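PDB 3W6W: tyrosinase from Aspergillus oryzae, which is the pro-form of a di-copper oxidase that, once activated, probably hydroxylates monophenols and oxidises o-diphenols to o-quinones. Local coordinates for residues I476-Y481 with V537-Q542; F488-F493 with G512-F517; E581-K586 with V606-R611. One frame throughout, in Å; residues are numbered along the deposited sequence. Where two conformers were deposited one is given.

Interaction 1. Residues I476-Y481 with V537-Q542; sequences IRYSRY and VLSVSQ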
loop_
_atom_site.group_PDB
_atom_site.type_symbol
_atom_site.label_atom_id
_atom_site.label_comp_id
_atom_site.label_asym_id
_atom_site.label_seq_id
_atom_site.Cartn_x
_atom_site.Cartn_y
_atom_site.Cartn_z
ATOM N N ILE A 476 24.098 -19.395 9.355
ATOM C CA ILE A 476 23.522 -18.584 10.418
ATOM C C ILE A 476 22.905 -19.500 11.466
ATOM O O ILE A 476 22.006 -20.282 11.162
ATOM C CB ILE A 476 22.420 -17.612 9.899
ATOM C CG1 ILE A 476 22.948 -16.706 8.781
ATOM C CG2 ILE A 476 21.872 -16.767 11.043
ATOM C CD1 ILE A 476 22.757 -17.265 7.375
ATOM N N ARG A 477 23.378 -19.403 12.702
ATOM C CA ARG A 477 22.804 -20.189 13.790
ATOM C C ARG A 477 22.421 -19.241 14.920
ATOM O O ARG A 477 23.222 -18.395 15.329
ATOM C CB ARG A 477 23.777 -21.278 14.264
ATOM C CG ARG A 477 23.183 -22.213 15.319
ATOM C CD ARG A 477 23.946 -23.534 15.407
ATOM N NE ARG A 477 25.310 -23.351 15.899
ATOM C CZ ARG A 477 26.274 -24.260 15.794
ATOM N NH1 ARG A 477 26.040 -25.431 15.221
ATOM N NH2 ARG A 477 27.482 -23.994 16.255
ATOM N N TYR A 478 21.193 -19.372 15.409
ATOM C CA TYR A 478 20.628 -18.409 16.346
ATOM C C TYR A 478 19.653 -19.107 17.283
ATOM O O TYR A 478 19.335 -20.277 17.080
ATOM C CB TYR A 478 19.914 -17.270 15.594
ATOM C CG TYR A 478 18.718 -17.724 14.787
ATOM C CD1 TYR A 478 18.881 -18.256 13.514
ATOM C CD2 TYR A 478 17.424 -17.614 15.290
ATOM C CE1 TYR A 478 17.795 -18.679 12.765
ATOM C CE2 TYR A 478 16.321 -18.039 14.544
ATOM C CZ TYR A 478 16.515 -18.566 13.279
ATOM O OH TYR A 478 15.439 -18.998 12.538
ATOM N N SER A 479 19.165 -18.381 18.286
ATOM C CA SER A 479 18.119 -18.901 19.168
ATOM C C SER A 479 16.788 -18.210 18.902
ATOM O O SER A 479 16.695 -16.983 18.958
ATOM C CB SER A 479 18.500 -18.715 20.636
ATOM O OG SER A 479 17.377 -18.932 21.481
ATOM N N ARG A 480 15.755 -18.998 18.629
ATOM C CA ARG A 480 14.413 -18.483 18.363
ATOM C C ARG A 480 13.888 -17.705 19.567
ATOM O O ARG A 480 13.032 -16.831 19.439
ATOM C CB ARG A 480 13.471 -19.651 18.040
ATOM C CG ARG A 480 12.074 -19.275 17.540
ATOM C CD ARG A 480 11.409 -20.472 16.854
ATOM N NE ARG A 480 10.048 -20.206 16.388
ATOM C CZ ARG A 480 8.945 -20.645 16.992
ATOM N NH1 ARG A 480 9.033 -21.359 18.106
ATOM N NH2 ARG A 480 7.746 -20.363 16.488
ATOM N N TYR A 481 14.401 -18.044 20.744
ATOM C CA TYR A 481 13.919 -17.444 21.979
ATOM C C TYR A 481 14.856 -16.350 22.497
ATOM O O TYR A 481 14.759 -15.945 23.647
ATOM C CB TYR A 481 13.699 -18.536 23.041
ATOM C CG TYR A 481 12.651 -18.190 24.074
ATOM C CD1 TYR A 481 11.297 -18.197 23.745
ATOM C CD2 TYR A 481 13.012 -17.870 25.378
ATOM C CE1 TYR A 481 10.333 -17.880 24.683
ATOM C CE2 TYR A 481 12.054 -17.554 26.325
ATOM C CZ TYR A 481 10.717 -17.558 25.970
ATOM O OH TYR A 481 9.766 -17.243 26.915
ATOM N N VAL A 537 17.401 -24.541 22.676
ATOM C CA VAL A 537 17.429 -25.148 21.348
ATOM C C VAL A 537 17.759 -24.115 20.260
ATOM O O VAL A 537 17.199 -23.023 20.243
ATOM C CB VAL A 537 16.098 -25.876 21.047
ATOM C CG1 VAL A 537 16.053 -26.369 19.602
ATOM C CG2 VAL A 537 15.892 -27.031 22.030
ATOM N N LEU A 538 18.691 -24.466 19.376
ATOM C CA LEU A 538 19.185 -23.564 18.336
ATOM C C LEU A 538 18.428 -23.756 17.026
ATOM O O LEU A 538 17.783 -24.785 16.827
ATOM C CB LEU A 538 20.681 -23.794 18.095
ATOM C CG LEU A 538 21.577 -23.536 19.310
ATOM C CD1 LEU A 538 23.027 -23.912 19.026
ATOM C CD2 LEU A 538 21.468 -22.073 19.682
ATOM N N SER A 539 18.524 -22.755 16.148
ATOM C CA SER A 539 17.906 -22.767 14.822
ATOM C C SER A 539 18.954 -22.409 13.778
ATOM O O SER A 539 19.885 -21.652 14.057
ATOM C CB SER A 539 16.760 -21.759 14.757
ATOM O OG SER A 539 15.696 -22.128 15.616
ATOM N N VAL A 540 18.819 -22.958 12.575
ATOM C CA VAL A 540 19.781 -22.642 11.522
ATOM C C VAL A 540 19.117 -22.208 10.223
ATOM O O VAL A 540 17.966 -22.568 9.918
ATOM C CB VAL A 540 20.731 -23.813 11.212
ATOM C CG1 VAL A 540 21.666 -24.082 12.384
ATOM C CG2 VAL A 540 19.950 -25.067 10.835
ATOM N N SER A 541 19.859 -21.399 9.474
ATOM C CA SER A 541 19.508 -21.037 8.114
ATOM C C SER A 541 20.796 -20.850 7.319
ATOM O O SER A 541 21.902 -20.921 7.854
ATOM C CB SER A 541 18.664 -19.758 8.091
ATOM O OG SER A 541 18.176 -19.482 6.783
ATOM N N GLN A 542 20.635 -20.608 6.027
ATOM C CA GLN A 542 21.756 -20.455 5.114
ATOM C C GLN A 542 21.388 -19.422 4.064
ATOM O O GLN A 542 20.249 -19.388 3.608
ATOM C CB GLN A 542 22.047 -21.783 4.428
ATOM C CG GLN A 542 23.336 -21.813 3.618
ATOM C CD GLN A 542 23.296 -22.873 2.537
ATOM O OE1 GLN A 542 22.908 -22.603 1.399
ATOM N NE2 GLN A 542 23.692 -24.088 2.885
HETATM O O HOH W 1 15.765 -21.864 18.252
#
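With chi1 at 64°, CG of Tyr478 sits between its own backbone N and carbonyl carbon, and this swings the phenol ring across toward the neighbouring strand, where one face lies against Ser539. The CB of Ser539 rests over that face, displaced toward the rim, 3.8 Å from the ring centroid and nearest to CZ, a CH-pi contact. The hydroxyl of Ser539 turns off the ring to accept or give bonds elsewhere: a water joins its OG to the backbone N of Arg480 and the O of Val537, and Asn99 is a further partner. On the other face of the sheet Arg477 leaves the strand with CG opposite its backbone N (chi1 -175°). Its aliphatic part runs alongside Val540, with CG 3.8 Å from Val540 CG1, while CD comes equally near Leu538 CD1, whose side chain slants across it. The chain bends at chi3, and the guanidinium finds Glu581 in a salt bridge and Tyr306 in a cation-pi contact.

The axes of strand segments 476-479 and 538-542 run antiparallel at 150°. Two hydrogen-bonded pairs carry them: Ile476 N and O bond to Ser541 O and N, and Tyr478 N and O to Ser539 O and N, the shortest being Ser539 N to Tyr478 O at 2.8 Å. Between them, in the non-hydrogen-bonded pair of Arg477 with Val540, Val540 CA makes a CA-H...O contact with Ile476 O and Arg477 CA another with Ser539 O. Ser479 OG accepts from Tyr481 N at 3.2 Å, which makes an ST turn.

Ile476 and Tyr478 face strands 488-494 and 510-516, so this antiparallel strand pair supplies part of the packed interior of the tyrosinase C-terminal domain.

Interaction 2. Residues F488-F493 with G512-F517; sequences FQINIF and GSVFNF
Phe488 and Asn516 meet side chain on side chain. With chi1 at 55° the Phe488 ring is folded back toward the neighbouring strand, and Asn516 CB stands over its centre, 3.8 Å from the centroid, a CH-pi contact. The Asn516 amide continues across the ring with its plane 44° from that of the ring, placing ND2 3.2 Å from Phe488 CE2; its hydrogen bond goes to Arg480 O.

The opposite face mixes polar groups with the Phe515 ring. Gln489 is extended, CG lying anti to N and chi2 at 172°, so that its NE2 passes Ser513 CB and donates to Asn491 OD1 (2.9 Å) on a lone pair and in the carbonyl plane. That oxygen also lies 3.2 Å from Ser513 CB. Phe515 turns its ring edge to Gln489 CB.

Backbone bonds hold the strands in antiparallel register, among them Ile490 N to Val514 O at 2.8 Å and almost straight, and Ile492 N to Gly512 O.

Glu267 takes Ser513 OG, Asn337 bonds Gln489 OE1 and Phe502 O accepts from Asn491 ND2. Hydrogen bonds thus engage both ends of the Gln489 and Asn491 amides, Asn516 ND2 and Ser513 OG, tying their orientations to the surrounding protein, whereas Phe488 N is buried with no partner in the model.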
loop_
_atom_site.group_PDB
_atom_site.type_symbol
_atom_site.label_atom_id
_atom_site.label_comp_id
_atom_site.label_asym_id
_atom_site.label_seq_id
_atom_site.Cartn_x
_atom_site.Cartn_y
_atom_site.Cartn_z
ATOM N N PHE A 488 12.526 -11.213 15.438
ATOM C CA PHE A 488 13.624 -10.332 15.063
ATOM C C PHE A 488 14.136 -10.748 13.692
ATOM O O PHE A 488 13.829 -11.832 13.209
ATOM C CB PHE A 488 14.755 -10.302 16.117
ATOM C CG PHE A 488 15.327 -11.653 16.464
ATOM C CD1 PHE A 488 16.295 -12.250 15.665
ATOM C CD2 PHE A 488 14.924 -12.312 17.615
ATOM C CE1 PHE A 488 16.820 -13.489 15.984
ATOM C CE2 PHE A 488 15.459 -13.547 17.950
ATOM C CZ PHE A 488 16.412 -14.133 17.143
ATOM N N GLN A 489 14.936 -9.884 13.082
ATOM C CA GLN A 489 15.492 -10.167 11.774
ATOM C C GLN A 489 17.002 -10.004 11.833
ATOM O O GLN A 489 17.510 -9.014 12.370
ATOM C CB GLN A 489 14.876 -9.236 10.730
ATOM C CG GLN A 489 15.421 -9.424 9.338
ATOM C CD GLN A 489 14.649 -8.621 8.330
ATOM O OE1 GLN A 489 13.440 -8.444 8.465
ATOM N NE2 GLN A 489 15.332 -8.128 7.313
ATOM N N ILE A 490 17.713 -10.998 11.312
ATOM C CA ILE A 490 19.167 -10.968 11.291
ATOM C C ILE A 490 19.580 -10.513 9.903
ATOM O O ILE A 490 19.287 -11.183 8.914
ATOM C CB ILE A 490 19.759 -12.355 11.565
ATOM C CG1 ILE A 490 19.316 -12.886 12.938
ATOM C CG2 ILE A 490 21.295 -12.302 11.502
ATOM C CD1 ILE A 490 19.536 -14.375 13.093
ATOM N N ASN A 491 20.230 -9.356 9.824
ATOM C CA ASN A 491 20.713 -8.835 8.548
ATOM C C ASN A 491 22.212 -8.931 8.450
ATOM O O ASN A 491 22.924 -8.609 9.409
ATOM C CB ASN A 491 20.270 -7.387 8.352
ATOM C CG ASN A 491 18.794 -7.273 8.159
ATOM O OD1 ASN A 491 18.173 -8.193 7.636
ATOM N ND2 ASN A 491 18.221 -6.147 8.567
ATOM N N ILE A 492 22.683 -9.371 7.286
ATOM C CA ILE A 492 24.114 -9.529 7.058
ATOM C C ILE A 492 24.587 -8.552 5.992
ATOM O O ILE A 492 23.878 -8.298 5.003
ATOM C CB ILE A 492 24.456 -10.990 6.692
ATOM C CG1 ILE A 492 24.157 -11.891 7.889
ATOM C CG2 ILE A 492 25.923 -11.134 6.281
ATOM C CD1 ILE A 492 23.917 -13.334 7.527
ATOM N N PHE A 493 25.786 -7.996 6.217
ATOM C CA PHE A 493 26.413 -6.975 5.364
ATOM C C PHE A 493 27.848 -7.357 5.059
ATOM O O PHE A 493 28.491 -8.021 5.862
ATOM C CB PHE A 493 26.408 -5.613 6.077
ATOM C CG PHE A 493 25.034 -5.169 6.486
ATOM C CD1 PHE A 493 24.466 -5.637 7.663
ATOM C CD2 PHE A 493 24.297 -4.321 5.673
ATOM C CE1 PHE A 493 23.175 -5.263 8.030
ATOM C CE2 PHE A 493 23.014 -3.936 6.028
ATOM C CZ PHE A 493 22.455 -4.411 7.213
ATOM N N GLY A 512 21.881 -10.157 2.839
ATOM C CA GLY A 512 20.688 -10.976 2.993
ATOM C C GLY A 512 20.178 -11.010 4.417
ATOM O O GLY A 512 20.831 -10.502 5.341
ATOM N N SER A 513 19.018 -11.632 4.599
ATOM C CA SER A 513 18.356 -11.672 5.903
ATOM C C SER A 513 17.843 -13.059 6.271
ATOM O O SER A 513 17.555 -13.894 5.403
ATOM C CB SER A 513 17.172 -10.696 5.918
ATOM O OG SER A 513 16.090 -11.182 5.129
ATOM N N VAL A 514 17.723 -13.271 7.580
ATOM C CA VAL A 514 17.121 -14.456 8.168
ATOM C C VAL A 514 16.079 -13.949 9.153
ATOM O O VAL A 514 16.393 -13.158 10.040
ATOM C CB VAL A 514 18.196 -15.274 8.922
ATOM C CG1 VAL A 514 17.559 -16.309 9.832
ATOM C CG2 VAL A 514 19.162 -15.916 7.931
ATOM N N PHE A 515 14.832 -14.381 8.992
ATOM C CA PHE A 515 13.774 -13.945 9.885
ATOM C C PHE A 515 13.437 -14.969 10.951
ATOM O O PHE A 515 13.193 -16.136 10.663
ATOM C CB PHE A 515 12.486 -13.611 9.111
ATOM C CG PHE A 515 11.407 -13.026 9.972
ATOM C CD1 PHE A 515 11.578 -11.792 10.577
ATOM C CD2 PHE A 515 10.206 -13.699 10.153
ATOM C CE1 PHE A 515 10.584 -11.239 11.376
ATOM C CE2 PHE A 515 9.193 -13.147 10.930
ATOM C CZ PHE A 515 9.378 -11.913 11.550
ATOM N N ASN A 516 13.419 -14.516 12.197
ATOM C CA ASN A 516 12.949 -15.358 13.278
ATOM C C ASN A 516 11.436 -15.255 13.401
ATOM O O ASN A 516 10.910 -14.326 14.021
ATOM C CB ASN A 516 13.606 -14.962 14.594
ATOM C CG ASN A 516 13.110 -15.792 15.738
ATOM O OD1 ASN A 516 12.863 -16.983 15.576
ATOM N ND2 ASN A 516 12.920 -15.169 16.891
ATOM N N PHE A 517 10.746 -16.209 12.787
ATOM C CA PHE A 517 9.285 -16.321 12.845
ATOM C C PHE A 517 8.994 -16.958 14.191
ATOM O O PHE A 517 8.988 -18.173 14.357
ATOM C CB PHE A 517 8.821 -17.176 11.650
ATOM C CG PHE A 517 7.314 -17.277 11.468
ATOM C CD1 PHE A 517 6.526 -16.149 11.277
ATOM C CD2 PHE A 517 6.697 -18.524 11.450
ATOM C CE1 PHE A 517 5.154 -16.261 11.071
ATOM C CE2 PHE A 517 5.323 -18.641 11.245
ATOM C CZ PHE A 517 4.556 -17.496 11.056
#

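Interaction 3. Residues E581-K586 with V606-R611; sequences EVALHK and VADGKR
Leu584 faces both Val606 and Ala607, a classic beta bulge in an otherwise antiparallel pairing in which the axes of segments 581-586 and 606-608 run at 173°.

At the bulge the side chains of Val606 and Leu584 meet. CG2 of Val606, lodged between its backbone N and carbonyl carbon, is turned toward Leu584: it lies 3.4 Å from Leu584 O and 3.8 Å from Leu584 CG. The other branch, CG1, rests beside CB of Lys586, whose extended chain then carries its amine away. Leu584 has CG anti to N (chi1 -178°), and its CB also lies beside Ala607 CB on the same face of the sheet. Its isobutyl group reaches on to Leu474, Ala545 and Val560.

On the other face, in the non-hydrogen-bonded pair of Ala583 with Asp608, Ala583 CB sits against Ala607 O at 3.5 Å and more loosely beside the Asp608 carboxylate. Asp608 OD1 forms a salt bridge with Arg605, and one water donates to both OD1 and Val582 O, bridging the strands. Gly609 has no side chain at the point where a CB would run into Val582 CB, and its N donates to Val582 O from 38° above the carbonyl plane.

Leu584 N gives to Ala607 O at 2.9 Å. Leu584 O takes a straight bond from Val606 N at 2.8 Å. A second, weak one reaches it from Ala607 N at 3.4 Å. Two carbonyl oxygens therefore carry more than one bond each: Leu584 O two N-H groups, and Val582 O an N-H and a water. The join is chiefly a backbone one, with a small apolar cluster on the Leu584 face and a charged, hydrated patch around Asp608 on the Ala583 face.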
loop_
_atom_site.group_PDB
_atom_site.type_symbol
_atom_site.label_atom_id
_atom_site.label_comp_id
_atom_site.label_asym_id
_atom_site.label_seq_id
_atom_site.Cartn_x
_atom_site.Cartn_y
_atom_site.Cartn_z
ATOM N N GLU A 581 25.692 -16.810 15.433
ATOM C CA GLU A 581 26.875 -17.402 14.827
ATOM C C GLU A 581 26.750 -17.312 13.317
ATOM O O GLU A 581 25.904 -17.978 12.728
ATOM C CB GLU A 581 27.016 -18.863 15.251
ATOM C CG GLU A 581 26.983 -19.079 16.750
ATOM C CD GLU A 581 26.892 -20.542 17.107
ATOM O OE1 GLU A 581 27.882 -21.263 16.846
ATOM O OE2 GLU A 581 25.850 -20.979 17.661
ATOM N N VAL A 582 27.588 -16.477 12.712
ATOM C CA VAL A 582 27.597 -16.267 11.272
ATOM C C VAL A 582 28.984 -16.604 10.726
ATOM O O VAL A 582 30.000 -16.216 11.301
ATOM C CB VAL A 582 27.255 -14.796 10.913
ATOM C CG1 VAL A 582 27.343 -14.564 9.407
ATOM C CG2 VAL A 582 25.865 -14.430 11.420
ATOM N N ALA A 583 29.036 -17.347 9.630
ATOM C CA ALA A 583 30.306 -17.594 8.961
ATOM C C ALA A 583 30.140 -17.653 7.451
ATOM O O ALA A 583 29.073 -17.995 6.940
ATOM C CB ALA A 583 30.949 -18.871 9.480
ATOM N N LEU A 584 31.206 -17.302 6.746
ATOM C CA LEU A 584 31.256 -17.386 5.298
ATOM C C LEU A 584 32.061 -18.621 4.915
ATOM O O LEU A 584 33.137 -18.868 5.466
ATOM C CB LEU A 584 31.910 -16.122 4.741
ATOM C CG LEU A 584 32.036 -15.939 3.225
ATOM C CD1 LEU A 584 30.650 -15.868 2.592
ATOM C CD2 LEU A 584 32.836 -14.685 2.916
ATOM N N HIS A 585 31.542 -19.388 3.968
ATOM C CA HIS A 585 32.180 -20.612 3.514
ATOM C C HIS A 585 32.322 -20.599 2.006
ATOM O O HIS A 585 31.481 -20.034 1.305
ATOM C CB HIS A 585 31.357 -21.823 3.939
ATOM C CG HIS A 585 30.940 -21.780 5.374
ATOM N ND1 HIS A 585 31.632 -22.438 6.370
ATOM C CD2 HIS A 585 29.916 -21.140 5.983
ATOM C CE1 HIS A 585 31.045 -22.207 7.530
ATOM N NE2 HIS A 585 30.005 -21.419 7.324
ATOM N N LYS A 586 33.380 -21.231 1.516
ATOM C CA LYS A 586 33.695 -21.221 0.100
ATOM C C LYS A 586 33.921 -22.642 -0.390
ATOM O O LYS A 586 34.465 -23.475 0.338
ATOM C CB LYS A 586 34.962 -20.393 -0.135
ATOM C CG LYS A 586 35.440 -20.370 -1.578
ATOM C CD LYS A 586 36.756 -19.620 -1.711
ATOM C CE LYS A 586 37.152 -19.469 -3.166
ATOM N NZ LYS A 586 38.412 -18.680 -3.320
ATOM N N VAL A 606 35.917 -19.455 5.559
ATOM C CA VAL A 606 36.888 -18.440 5.151
ATOM C C VAL A 606 36.785 -17.137 5.951
ATOM O O VAL A 606 37.708 -16.318 5.931
ATOM C CB VAL A 606 36.806 -18.120 3.642
ATOM C CG1 VAL A 606 37.204 -19.333 2.812
ATOM C CG2 VAL A 606 35.412 -17.646 3.273
ATOM N N ALA A 607 35.676 -16.941 6.654
ATOM C CA ALA A 607 35.550 -15.788 7.542
ATOM C C ALA A 607 34.505 -16.021 8.619
ATOM O O ALA A 607 33.490 -16.667 8.378
ATOM C CB ALA A 607 35.217 -14.522 6.755
ATOM N N ASP A 608 34.754 -15.470 9.800
ATOM C CA ASP A 608 33.779 -15.489 10.876
ATOM C C ASP A 608 33.106 -14.136 10.975
ATOM O O ASP A 608 33.733 -13.101 10.757
ATOM C CB ASP A 608 34.439 -15.857 12.202
ATOM C CG ASP A 608 34.848 -17.309 12.254
ATOM O OD1 ASP A 608 33.946 -18.177 12.228
ATOM O OD2 ASP A 608 36.060 -17.579 12.306
ATOM N N GLY A 609 31.820 -14.152 11.296
ATOM C CA GLY A 609 31.047 -12.934 11.367
ATOM C C GLY A 609 31.267 -12.173 12.654
ATOM O O GLY A 609 31.691 -12.739 13.662
ATOM N N LYS A 610 31.000 -10.874 12.599
ATOM C CA LYS A 610 31.119 -9.987 13.743
ATOM C C LYS A 610 29.895 -9.086 13.760
ATOM O O LYS A 610 29.411 -8.681 12.709
ATOM C CB LYS A 610 32.373 -9.127 13.602
ATOM C CG LYS A 610 33.645 -9.906 13.325
ATOM C CD LYS A 610 34.792 -8.966 13.054
ATOM N N ARG A 611 29.396 -8.764 14.945
ATOM C CA ARG A 611 28.277 -7.844 15.065
ATOM C C ARG A 611 28.703 -6.440 14.664
ATOM O O ARG A 611 29.791 -5.988 15.021
ATOM C CB ARG A 611 27.741 -7.831 16.497
ATOM C CG ARG A 611 26.430 -7.074 16.644
ATOM C CD ARG A 611 26.054 -6.918 18.108
ATOM N NE ARG A 611 26.133 -8.182 18.833
ATOM C CZ ARG A 611 25.152 -9.078 18.886
ATOM N NH1 ARG A 611 24.001 -8.860 18.254
ATOM N NH2 ARG A 611 25.327 -10.195 19.583
HETATM O O HOH W 2 29.237 -14.794 14.333
HETATM O O HOH W 3 31.373 -17.532 13.330
#

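The three contacts belong to one mixed sheet, built mostly from the C-terminal part of the chain, and their centres lie about 11 Å (interactions 1 and 2) and about 15 Å (interaction 3 from either) apart. Strand 470-479 of interaction 1 has strand 581-588 of interaction 3 as its neighbour. Along the chain, interaction 2 falls between the two halves of interaction 1, and interaction 3 follows both. The sheet curls so that Ile476 packs on Ile492, while Arg480 NE probably hydrogen-bonds to Phe517 O. Phe517 in turn stacks on the copper ligand His336, bringing the end of strand 510-516 close to the di-copper site of the pro-enzyme.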